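Local coordinates for protein UDP-N-acetylenolpyruvoylglucosamine reductase (Listeria monocytogenes, PDB 3TX1) that probably reduces UDP-N-acetylenolpyruvoylglucosamine to UDP-N-acetylmuramate with NADPH, through bound FAD, a step of peptidoglycan biosynthesis in cell wall formation, at residues S121-L125 with I126-K130; L140-A143 with C144-G148; G151-H155 with M156-A160. All blocks are in the same frame, centred on the assembly; numbering follows the deposited sequence.

Interaction 1 of 3, residues S121-L125 with I126-K130; sequences SGAKL and IDTAK
The carbonyl oxygen of Lys124 is gripped by both polar groups of Thr128, four residues on, and this double hold marks the start of a helix. Thr128 OG1 donates to Lys124 O at 2.9 Å, while Thr128 N reaches the same Lys124 O at 3.3 Å with an N-H...O angle of 150°. The two donors approach from opposite faces of the carbonyl plane, so the oxygen sits between the hydroxyl and the amide. Thr128 can do this because OG1 lies anti to its carbonyl carbon, beside its own backbone N (chi1 -38°), and the side chain bends back toward the N-terminal end. Asp127 N adds a weak bond to Lys124 O. One residue on, Ala129 N donates to Leu125 O at 3.1 Å, the regular i to i+4 pattern. On the outside, the carboxylate of Asp127 lies across the aliphatic base of Lys124, with Lys124 CB 3.5 Å from Asp127 OD1. The extended lysine carries its amine onward: Lys124 NZ stays 5.7 Å from Asp127 OD1, too far for a salt bridge, so any attraction between the charges is probably modest. Lys124 is the N-cap residue of helix 125-134, reached from strand 116-120 through the short loop 121-124. Thr128 and Ala123 pack against Ile110 of strand 110-113, and the Leu125 side chain rests on Ile150 and Ala153 of helix 150-156.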
loop_
_atom_site.group_PDB
_atom_site.type_symbol
_atom_site.label_atom_id
_atom_site.label_comp_id
_atom_site.label_asym_id
_atom_site.label_seq_id
_atom_site.Cartn_x
_atom_site.Cartn_y
_atom_site.Cartn_z
ATOM N N SER A 121 1.401 -9.774 7.615
ATOM C CA SER A 121 0.901 -8.650 6.839
ATOM C C SER A 121 1.705 -7.377 6.962
ATOM O O SER A 121 1.490 -6.425 6.193
ATOM C CB SER A 121 -0.553 -8.391 7.157
ATOM O OG SER A 121 -0.655 -7.863 8.449
ATOM N N GLY A 122 2.643 -7.377 7.911
ATOM C CA GLY A 122 3.472 -6.203 8.195
ATOM C C GLY A 122 4.809 -6.351 7.503
ATOM O O GLY A 122 5.638 -5.447 7.541
ATOM N N ALA A 123 5.027 -7.506 6.883
ATOM C CA ALA A 123 6.252 -7.746 6.131
ATOM C C ALA A 123 6.249 -6.911 4.861
ATOM O O ALA A 123 5.195 -6.627 4.310
ATOM C CB ALA A 123 6.400 -9.229 5.785
ATOM N N LYS A 124 7.432 -6.526 4.408
ATOM C CA LYS A 124 7.560 -5.742 3.216
ATOM C C LYS A 124 7.491 -6.687 2.100
ATOM O O LYS A 124 8.038 -7.782 2.180
ATOM C CB LYS A 124 8.869 -4.979 3.193
ATOM C CG LYS A 124 8.760 -3.729 4.029
ATOM C CD LYS A 124 10.086 -3.062 4.236
ATOM C CE LYS A 124 9.840 -1.783 5.013
ATOM N NZ LYS A 124 11.097 -0.978 5.063
ATOM N N LEU A 125 6.766 -6.290 1.068
ATOM C CA LEU A 125 6.654 -7.139 -0.099
ATOM C C LEU A 125 8.012 -7.368 -0.770
ATOM O O LEU A 125 8.234 -8.412 -1.337
ATOM C CB LEU A 125 5.697 -6.526 -1.097
ATOM C CG LEU A 125 5.447 -7.364 -2.334
ATOM C CD1 LEU A 125 5.070 -8.777 -1.931
ATOM C CD2 LEU A 125 4.343 -6.758 -3.194
ATOM N N ILE A 126 8.917 -6.401 -0.712
ATOM C CA ILE A 126 10.171 -6.559 -1.381
ATOM C C ILE A 126 11.006 -7.668 -0.732
ATOM O O ILE A 126 11.659 -8.471 -1.431
ATOM C CB ILE A 126 10.916 -5.222 -1.498
ATOM C CG1 ILE A 126 10.214 -4.362 -2.556
ATOM C CG2 ILE A 126 12.369 -5.470 -1.888
ATOM C CD1 ILE A 126 10.740 -2.941 -2.740
ATOM N N ASP A 127 10.931 -7.740 0.603
ATOM C CA ASP A 127 11.643 -8.768 1.382
ATOM C C ASP A 127 11.087 -10.148 1.061
ATOM O O ASP A 127 11.824 -11.117 0.976
ATOM C CB ASP A 127 11.548 -8.473 2.867
ATOM C CG ASP A 127 11.959 -7.042 3.204
ATOM O OD1 ASP A 127 11.724 -6.570 4.337
ATOM O OD2 ASP A 127 12.503 -6.363 2.324
ATOM N N THR A 128 9.786 -10.220 0.825
ATOM C CA THR A 128 9.166 -11.489 0.493
ATOM C C THR A 128 9.619 -11.960 -0.896
ATOM O O THR A 128 9.765 -13.178 -1.144
ATOM C CB THR A 128 7.637 -11.402 0.597
ATOM O OG1 THR A 128 7.299 -10.580 1.721
ATOM C CG2 THR A 128 7.017 -12.782 0.753
ATOM N N ALA A 129 9.888 -11.016 -1.797
ATOM C CA ALA A 129 10.384 -11.430 -3.109
ATOM C C ALA A 129 11.896 -11.776 -3.051
ATOM O O ALA A 129 12.421 -12.497 -3.913
ATOM C CB ALA A 129 10.060 -10.385 -4.176
ATOM N N LYS A 130 12.585 -11.243 -2.044
ATOM C CA LYS A 130 13.987 -11.546 -1.839
ATOM C C LYS A 130 14.146 -12.938 -1.277
ATOM O O LYS A 130 15.076 -13.674 -1.644
ATOM C CB LYS A 130 14.640 -10.523 -0.903
ATOM C CG LYS A 130 15.159 -9.309 -1.667
ATOM C CD LYS A 130 15.831 -8.200 -0.845
ATOM C CE LYS A 130 15.957 -6.970 -1.760
ATOM N NZ LYS A 130 16.327 -5.679 -1.120
#

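Interaction 2 of 3, residues L140-A143 with C144-G148; sequences LEFA and CGIPG. With FAD (flavin-adenine dinucleotide), chain B.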
loop_
_atom_site.group_PDB
_atom_site.type_symbol
_atom_site.label_atom_id
_atom_site.label_comp_id
_atom_site.label_asym_id
_atom_site.label_seq_id
_atom_site.Cartn_x
_atom_site.Cartn_y
_atom_site.Cartn_z
ATOM N N LEU A 140 7.080 -14.874 -7.789
ATOM C CA LEU A 140 7.059 -13.527 -7.193
ATOM C C LEU A 140 7.911 -12.459 -7.912
ATOM O O LEU A 140 7.795 -11.264 -7.634
ATOM C CB LEU A 140 7.441 -13.552 -5.704
ATOM C CG LEU A 140 6.384 -13.890 -4.648
ATOM C CD1 LEU A 140 7.026 -13.701 -3.277
ATOM C CD2 LEU A 140 5.082 -13.086 -4.753
ATOM N N GLU A 141 8.747 -12.881 -8.846
ATOM C CA GLU A 141 9.651 -11.945 -9.446
ATOM C C GLU A 141 9.048 -10.559 -9.622
ATOM O O GLU A 141 9.721 -9.561 -9.326
ATOM C CB GLU A 141 10.195 -12.467 -10.768
ATOM C CG GLU A 141 10.905 -13.811 -10.696
ATOM C CD GLU A 141 9.936 -14.978 -10.580
ATOM O OE1 GLU A 141 8.747 -14.746 -10.217
ATOM O OE2 GLU A 141 10.369 -16.116 -10.865
ATOM N N PHE A 142 7.784 -10.511 -10.055
ATOM C CA PHE A 142 7.109 -9.258 -10.381
ATOM C C PHE A 142 7.025 -8.200 -9.256
ATOM O O PHE A 142 6.719 -7.016 -9.533
ATOM C CB PHE A 142 5.704 -9.523 -10.953
ATOM C CG PHE A 142 4.735 -10.097 -9.952
ATOM C CD1 PHE A 142 4.195 -9.306 -8.944
ATOM C CD2 PHE A 142 4.340 -11.410 -10.032
ATOM C CE1 PHE A 142 3.318 -9.830 -8.021
ATOM C CE2 PHE A 142 3.444 -11.931 -9.123
ATOM C CZ PHE A 142 2.935 -11.143 -8.115
ATOM N N ALA A 143 7.304 -8.636 -8.023
ATOM C CA ALA A 143 7.184 -7.836 -6.827
ATOM C C ALA A 143 8.520 -7.449 -6.186
ATOM O O ALA A 143 8.565 -6.868 -5.101
ATOM C CB ALA A 143 6.290 -8.556 -5.825
ATOM N N CYS A 144 9.621 -7.704 -6.858
ATOM C CA CYS A 144 10.929 -7.374 -6.276
ATOM C C CYS A 144 11.081 -5.846 -6.119
ATOM O O CYS A 144 11.961 -5.359 -5.373
ATOM C CB CYS A 144 12.040 -7.936 -7.177
ATOM S SG CYS A 144 11.965 -7.311 -8.895
ATOM N N GLY A 145 10.227 -5.099 -6.828
ATOM C CA GLY A 145 10.307 -3.657 -6.802
ATOM C C GLY A 145 9.089 -2.895 -6.310
ATOM O O GLY A 145 9.128 -1.675 -6.321
ATOM N N ILE A 146 8.038 -3.597 -5.853
ATOM C CA ILE A 146 6.776 -2.993 -5.401
ATOM C C ILE A 146 6.852 -2.707 -3.916
ATOM O O ILE A 146 6.853 -3.629 -3.110
ATOM C CB ILE A 146 5.560 -3.930 -5.617
ATOM C CG1 ILE A 146 5.435 -4.398 -7.074
ATOM C CG2 ILE A 146 4.285 -3.241 -5.191
ATOM C CD1 ILE A 146 4.315 -5.402 -7.340
ATOM N N PRO A 147 6.847 -1.425 -3.542
ATOM C CA PRO A 147 6.985 -0.946 -2.164
ATOM C C PRO A 147 5.783 -1.341 -1.358
ATOM O O PRO A 147 4.791 -1.799 -1.940
ATOM C CB PRO A 147 6.980 0.583 -2.326
ATOM C CG PRO A 147 7.282 0.833 -3.779
ATOM C CD PRO A 147 6.578 -0.305 -4.454
ATOM N N GLY A 148 5.853 -1.205 -0.036
ATOM C CA GLY A 148 4.688 -1.487 0.781
ATOM C C GLY A 148 4.681 -2.806 1.519
ATOM O O GLY A 148 5.597 -3.615 1.397
HETATM P PA FAD B . -0.977 1.416 2.134
HETATM O O1A FAD B . -0.538 1.597 3.548
HETATM O O2A FAD B . -0.645 2.468 1.115
HETATM O O5B FAD B . -2.571 1.304 2.091
HETATM C C5B FAD B . -3.027 0.629 0.923
HETATM C C4B FAD B . -4.437 0.100 1.083
HETATM O O4B FAD B . -4.417 -1.207 1.633
HETATM C C3B FAD B . -5.356 0.905 1.974
HETATM O O3B FAD B . -6.704 0.636 1.513
HETATM C C2B FAD B . -5.130 0.215 3.318
HETATM O O2B FAD B . -6.130 0.380 4.342
HETATM C C1B FAD B . -5.107 -1.219 2.877
HETATM N N9A FAD B . -4.280 -2.006 3.775
HETATM C C8A FAD B . -2.999 -1.797 4.113
HETATM N N7A FAD B . -2.580 -2.824 4.904
HETATM C C5A FAD B . -3.587 -3.710 5.071
HETATM C C6A FAD B . -3.854 -4.976 5.803
HETATM N N6A FAD B . -2.926 -5.598 6.583
HETATM N N1A FAD B . -5.082 -5.519 5.668
HETATM C C2A FAD B . -6.032 -4.971 4.921
HETATM N N3A FAD B . -5.888 -3.820 4.263
HETATM C C4A FAD B . -4.712 -3.155 4.302
HETATM N N1 FAD B . 1.548 -1.037 -6.840
HETATM C C2 FAD B . 1.518 -2.020 -7.772
HETATM O O2 FAD B . 0.564 -2.815 -7.790
HETATM N N3 FAD B . 2.483 -2.227 -8.679
HETATM C C4 FAD B . 3.562 -1.463 -8.782
HETATM O O4 FAD B . 4.424 -1.663 -9.668
HETATM C C4X FAD B . 3.665 -0.371 -7.803
HETATM N N5 FAD B . 4.718 0.440 -7.829
HETATM C C5X FAD B . 4.860 1.453 -6.961
HETATM C C6 FAD B . 5.997 2.240 -7.043
HETATM C C7 FAD B . 6.196 3.267 -6.158
HETATM C C7M FAD B . 7.429 4.125 -6.270
HETATM C C8 FAD B . 5.164 3.484 -5.120
HETATM C C8M FAD B . 5.298 4.583 -4.130
HETATM C C9 FAD B . 4.043 2.703 -5.039
HETATM C C9A FAD B . 3.845 1.683 -5.937
HETATM N N10 FAD B . 2.706 0.844 -5.866
HETATM C C10 FAD B . 2.592 -0.198 -6.805
HETATM C "C1'" FAD B . 1.661 1.088 -4.855
HETATM C "C2'" FAD B . 1.919 0.316 -3.581
HETATM O "O2'" FAD B . 3.277 -0.111 -3.530
HETATM C "C3'" FAD B . 1.053 -0.928 -3.507
HETATM O "O3'" FAD B . -0.291 -0.496 -3.676
HETATM C "C4'" FAD B . 1.228 -1.600 -2.148
HETATM O "O4'" FAD B . 0.869 -2.988 -2.199
HETATM C "C5'" FAD B . 0.497 -0.873 -1.033
HETATM O "O5'" FAD B . 1.133 -1.226 0.172
HETATM P P FAD B . 0.974 -0.432 1.529
HETATM O O1P FAD B . 1.329 -1.417 2.584
HETATM O O2P FAD B . 1.795 0.796 1.334
HETATM O O3P FAD B . -0.533 -0.012 1.589
HETATM O O HOH W 1 8.667 -4.882 -9.349
#
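A single 3-10 turn, 141-143, opens the connection that leads from strand 137-138 to helix 150-156 and brings the chain to the flavin. It closes with Cys144 N donating to Glu141 O at 3.1 Å; the bond is fairly straight at hydrogen (161°), but the donor stands above the carbonyl plane. Cys144 SG folds back over the same turn, 3.2 Å from Glu141 O. A weak bond from Ile146 N to Ala143 O closes a further turn, after the 3-10 segment has ended. Between these two bonds a water links Phe142 O, to which it donates, and Gly145 N, from which it accepts weakly. The apolar part of the contact belongs to Ile146. With CG1 beside its backbone N, CD1 is carried back over the turn, where Ile146 CD1 lies 4.0 Å from Ala143 CB and meets the edge of the Phe142 ring near the ring plane, 4.2 Å from Phe142 CD1. The other branch faces the cofactor: Ile146 CG2 comes within 3.8 Å of FAD C10. Pro147 follows, its CG 3.6 Å from FAD C7, while its carbonyl accepts a bond from the ribityl hydroxyl, FAD O2' to Pro147 O, at 2.8 Å. Gly148 CA lies 3.6 Å from FAD O5'. Ile146 and Pro147 against the isoalloxazine, with backbone along the ribityl chain, form part of the PCMH-type FAD site.

Interaction 3 of 3, residues G151-H155 with M156-A160; sequences GGALH and MNAGA. With FAD (flavin-adenine dinucleotide), chain B; SO4 (sulfate ion), chain E.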
loop_
_atom_site.group_PDB
_atom_site.type_symbol
_atom_site.label_atom_id
_atom_site.label_comp_id
_atom_site.label_asym_id
_atom_site.label_seq_id
_atom_site.Cartn_x
_atom_site.Cartn_y
_atom_site.Cartn_z
ATOM N N GLY A 151 0.113 -6.785 3.700
ATOM C CA GLY A 151 -1.277 -6.477 3.891
ATOM C C GLY A 151 -1.784 -5.580 2.797
ATOM O O GLY A 151 -2.905 -5.745 2.346
ATOM N N GLY A 152 -0.967 -4.616 2.375
ATOM C CA GLY A 152 -1.385 -3.649 1.345
ATOM C C GLY A 152 -1.447 -4.373 0.023
ATOM O O GLY A 152 -2.399 -4.208 -0.767
ATOM N N ALA A 153 -0.443 -5.222 -0.196
ATOM C CA ALA A 153 -0.399 -6.052 -1.389
ATOM C C ALA A 153 -1.677 -6.878 -1.570
ATOM O O ALA A 153 -2.264 -6.864 -2.659
ATOM C CB ALA A 153 0.807 -6.975 -1.362
ATOM N N LEU A 154 -2.135 -7.589 -0.543
ATOM C CA LEU A 154 -3.339 -8.387 -0.784
ATOM C C LEU A 154 -4.549 -7.474 -0.974
ATOM O O LEU A 154 -5.472 -7.761 -1.764
ATOM C CB LEU A 154 -3.628 -9.402 0.309
ATOM C CG LEU A 154 -2.518 -10.328 0.765
ATOM C CD1 LEU A 154 -3.156 -11.627 1.196
ATOM C CD2 LEU A 154 -1.461 -10.604 -0.279
ATOM N N HIS A 155 -4.532 -6.362 -0.254
ATOM C CA HIS A 155 -5.647 -5.480 -0.334
ATOM C C HIS A 155 -5.761 -4.927 -1.735
ATOM O O HIS A 155 -6.848 -4.850 -2.294
ATOM C CB HIS A 155 -5.562 -4.391 0.718
ATOM C CG HIS A 155 -6.763 -3.521 0.730
ATOM N ND1 HIS A 155 -7.876 -3.825 1.447
ATOM C CD2 HIS A 155 -7.062 -2.374 0.005
ATOM C CE1 HIS A 155 -8.823 -2.887 1.222
ATOM N NE2 HIS A 155 -8.318 -1.993 0.346
ATOM N N MET A 156 -4.624 -4.616 -2.341
ATOM C CA MET A 156 -4.611 -4.027 -3.665
ATOM C C MET A 156 -4.473 -4.997 -4.844
ATOM O O MET A 156 -4.437 -4.568 -5.990
ATOM C CB MET A 156 -3.408 -3.099 -3.731
ATOM C CG MET A 156 -3.424 -1.966 -2.734
ATOM S SD MET A 156 -4.861 -0.915 -2.980
ATOM C CE MET A 156 -4.986 -0.887 -4.769
ATOM N N ASN A 157 -4.398 -6.294 -4.583
ATOM C CA ASN A 157 -4.024 -7.258 -5.622
ATOM C C ASN A 157 -2.904 -6.643 -6.448
ATOM O O ASN A 157 -2.970 -6.490 -7.687
ATOM C CB ASN A 157 -5.152 -7.745 -6.508
ATOM C CG ASN A 157 -4.739 -8.990 -7.286
ATOM O OD1 ASN A 157 -3.894 -9.787 -6.805
ATOM N ND2 ASN A 157 -5.303 -9.167 -8.488
ATOM N N ALA A 158 -1.859 -6.297 -5.708
ATOM C CA ALA A 158 -0.711 -5.609 -6.234
ATOM C C ALA A 158 -0.111 -6.377 -7.413
ATOM O O ALA A 158 0.017 -7.598 -7.373
ATOM C CB ALA A 158 0.299 -5.412 -5.103
ATOM N N GLY A 159 0.258 -5.661 -8.461
ATOM C CA GLY A 159 0.864 -6.323 -9.604
ATOM C C GLY A 159 1.750 -5.413 -10.409
ATOM O O GLY A 159 1.655 -4.222 -10.286
ATOM N N ALA A 160 2.628 -5.985 -11.222
ATOM C CA ALA A 160 3.515 -5.210 -12.076
ATOM C C ALA A 160 4.175 -6.126 -13.098
ATOM O O ALA A 160 4.552 -7.240 -12.763
ATOM C CB ALA A 160 4.569 -4.489 -11.247
HETATM P PA FAD B . -0.977 1.416 2.134
HETATM O O1A FAD B . -0.538 1.597 3.548
HETATM O O2A FAD B . -0.645 2.468 1.115
HETATM O O5B FAD B . -2.571 1.304 2.091
HETATM C C5B FAD B . -3.027 0.629 0.923
HETATM C C4B FAD B . -4.437 0.100 1.083
HETATM O O4B FAD B . -4.417 -1.207 1.633
HETATM C C3B FAD B . -5.356 0.905 1.974
HETATM O O3B FAD B . -6.704 0.636 1.513
HETATM C C2B FAD B . -5.130 0.215 3.318
HETATM O O2B FAD B . -6.130 0.380 4.342
HETATM C C1B FAD B . -5.107 -1.219 2.877
HETATM N N9A FAD B . -4.280 -2.006 3.775
HETATM C C8A FAD B . -2.999 -1.797 4.113
HETATM N N7A FAD B . -2.580 -2.824 4.904
HETATM C C5A FAD B . -3.587 -3.710 5.071
HETATM C C6A FAD B . -3.854 -4.976 5.803
HETATM N N6A FAD B . -2.926 -5.598 6.583
HETATM N N1A FAD B . -5.082 -5.519 5.668
HETATM C C2A FAD B . -6.032 -4.971 4.921
HETATM N N3A FAD B . -5.888 -3.820 4.263
HETATM C C4A FAD B . -4.712 -3.155 4.302
HETATM N N1 FAD B . 1.548 -1.037 -6.840
HETATM C C2 FAD B . 1.518 -2.020 -7.772
HETATM O O2 FAD B . 0.564 -2.815 -7.790
HETATM N N3 FAD B . 2.483 -2.227 -8.679
HETATM C C4 FAD B . 3.562 -1.463 -8.782
HETATM O O4 FAD B . 4.424 -1.663 -9.668
HETATM C C4X FAD B . 3.665 -0.371 -7.803
HETATM N N5 FAD B . 4.718 0.440 -7.829
HETATM C C5X FAD B . 4.860 1.453 -6.961
HETATM C C6 FAD B . 5.997 2.240 -7.043
HETATM C C7 FAD B . 6.196 3.267 -6.158
HETATM C C7M FAD B . 7.429 4.125 -6.270
HETATM C C8 FAD B . 5.164 3.484 -5.120
HETATM C C8M FAD B . 5.298 4.583 -4.130
HETATM C C9 FAD B . 4.043 2.703 -5.039
HETATM C C9A FAD B . 3.845 1.683 -5.937
HETATM N N10 FAD B . 2.706 0.844 -5.866
HETATM C C10 FAD B . 2.592 -0.198 -6.805
HETATM C "C1'" FAD B . 1.661 1.088 -4.855
HETATM C "C2'" FAD B . 1.919 0.316 -3.581
HETATM O "O2'" FAD B . 3.277 -0.111 -3.530
HETATM C "C3'" FAD B . 1.053 -0.928 -3.507
HETATM O "O3'" FAD B . -0.291 -0.496 -3.676
HETATM C "C4'" FAD B . 1.228 -1.600 -2.148
HETATM O "O4'" FAD B . 0.869 -2.988 -2.199
HETATM C "C5'" FAD B . 0.497 -0.873 -1.033
HETATM O "O5'" FAD B . 1.133 -1.226 0.172
HETATM P P FAD B . 0.974 -0.432 1.529
HETATM O O1P FAD B . 1.329 -1.417 2.584
HETATM O O2P FAD B . 1.795 0.796 1.334
HETATM O O3P FAD B . -0.533 -0.012 1.589
HETATM S S SO4 E . -11.014 0.013 -0.438
HETATM O O1 SO4 E . -11.446 -1.216 0.277
HETATM O O2 SO4 E . -10.387 -0.363 -1.728
HETATM O O3 SO4 E . -12.188 0.890 -0.666
HETATM O O4 SO4 E . -10.035 0.771 0.377
#
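Two backbone bonds, from Ala158 N to Ala153 O and from Asn157 N to Leu154 O, end helix 150-156 in a Schellman motif. The last regular helical bond runs from Met156 N to Gly152 O at 2.8 Å. Ala158 N meets Ala153 O at 3.1 Å, nearly straight (169°) and on a lone pair in the carbonyl plane; the Asn157 bond is weak. Positive phi at Asn157 (40°) turns the chain back. Apolar contact accompanies this turn: the methyl groups of Ala153 and Ala158 meet, Ala153 CB to Ala158 CB at 4.1 Å. The sulfur of Met156, whose chain folds at its second and third torsions, approaches the His155 ring at its edge, 5.1 Å from Met156 SD to the ring centroid, a Met-aromatic contact. One face of that ring lies over the adenosine ribose, with FAD C1B 3.5 Å above its plane. At another part of the edge, His155 NE2 makes two weak bonds to a sulfate ion, probably picked up during crystallisation, which Lys316 also holds. Polar contact with the flavin follows the turn: Gly159 N donates to FAD O2 at 2.9 Å, and FAD N3 donates to Gly159 O at 2.7 Å. Gly159 O also accepts from Arg194, a predicted active-site residue. This complementary pair of backbone bonds fixes the pyrimidine edge of the isoalloxazine, and the bond at O2 would probably favour negative charge there in the reduced flavin.

Overall arrangement
All three interactions lie within the FAD-binding domain and follow one another in series along the chain, yet their chemistry differs. Interactions 1 and 2 are partly buried, and interaction 3 is the deeper one. Interaction 1 starts a helix with a threonine grip and leaves Lys124 exposed and Asp127 partly so. Interaction 2 is a turn held by a few backbone bonds, a water and apolar side chains. Interaction 3 ends a helix and reaches the flavin mainly through backbone atoms. The three touch: Leu125 N probably bonds to Gly148 O, Ser121 O probably accepts from Gly151 N, and Ile146 CD1 packs on Ala160. Interactions 2 and 3 both bond FAD, whereas interaction 1 meets it through Ser121.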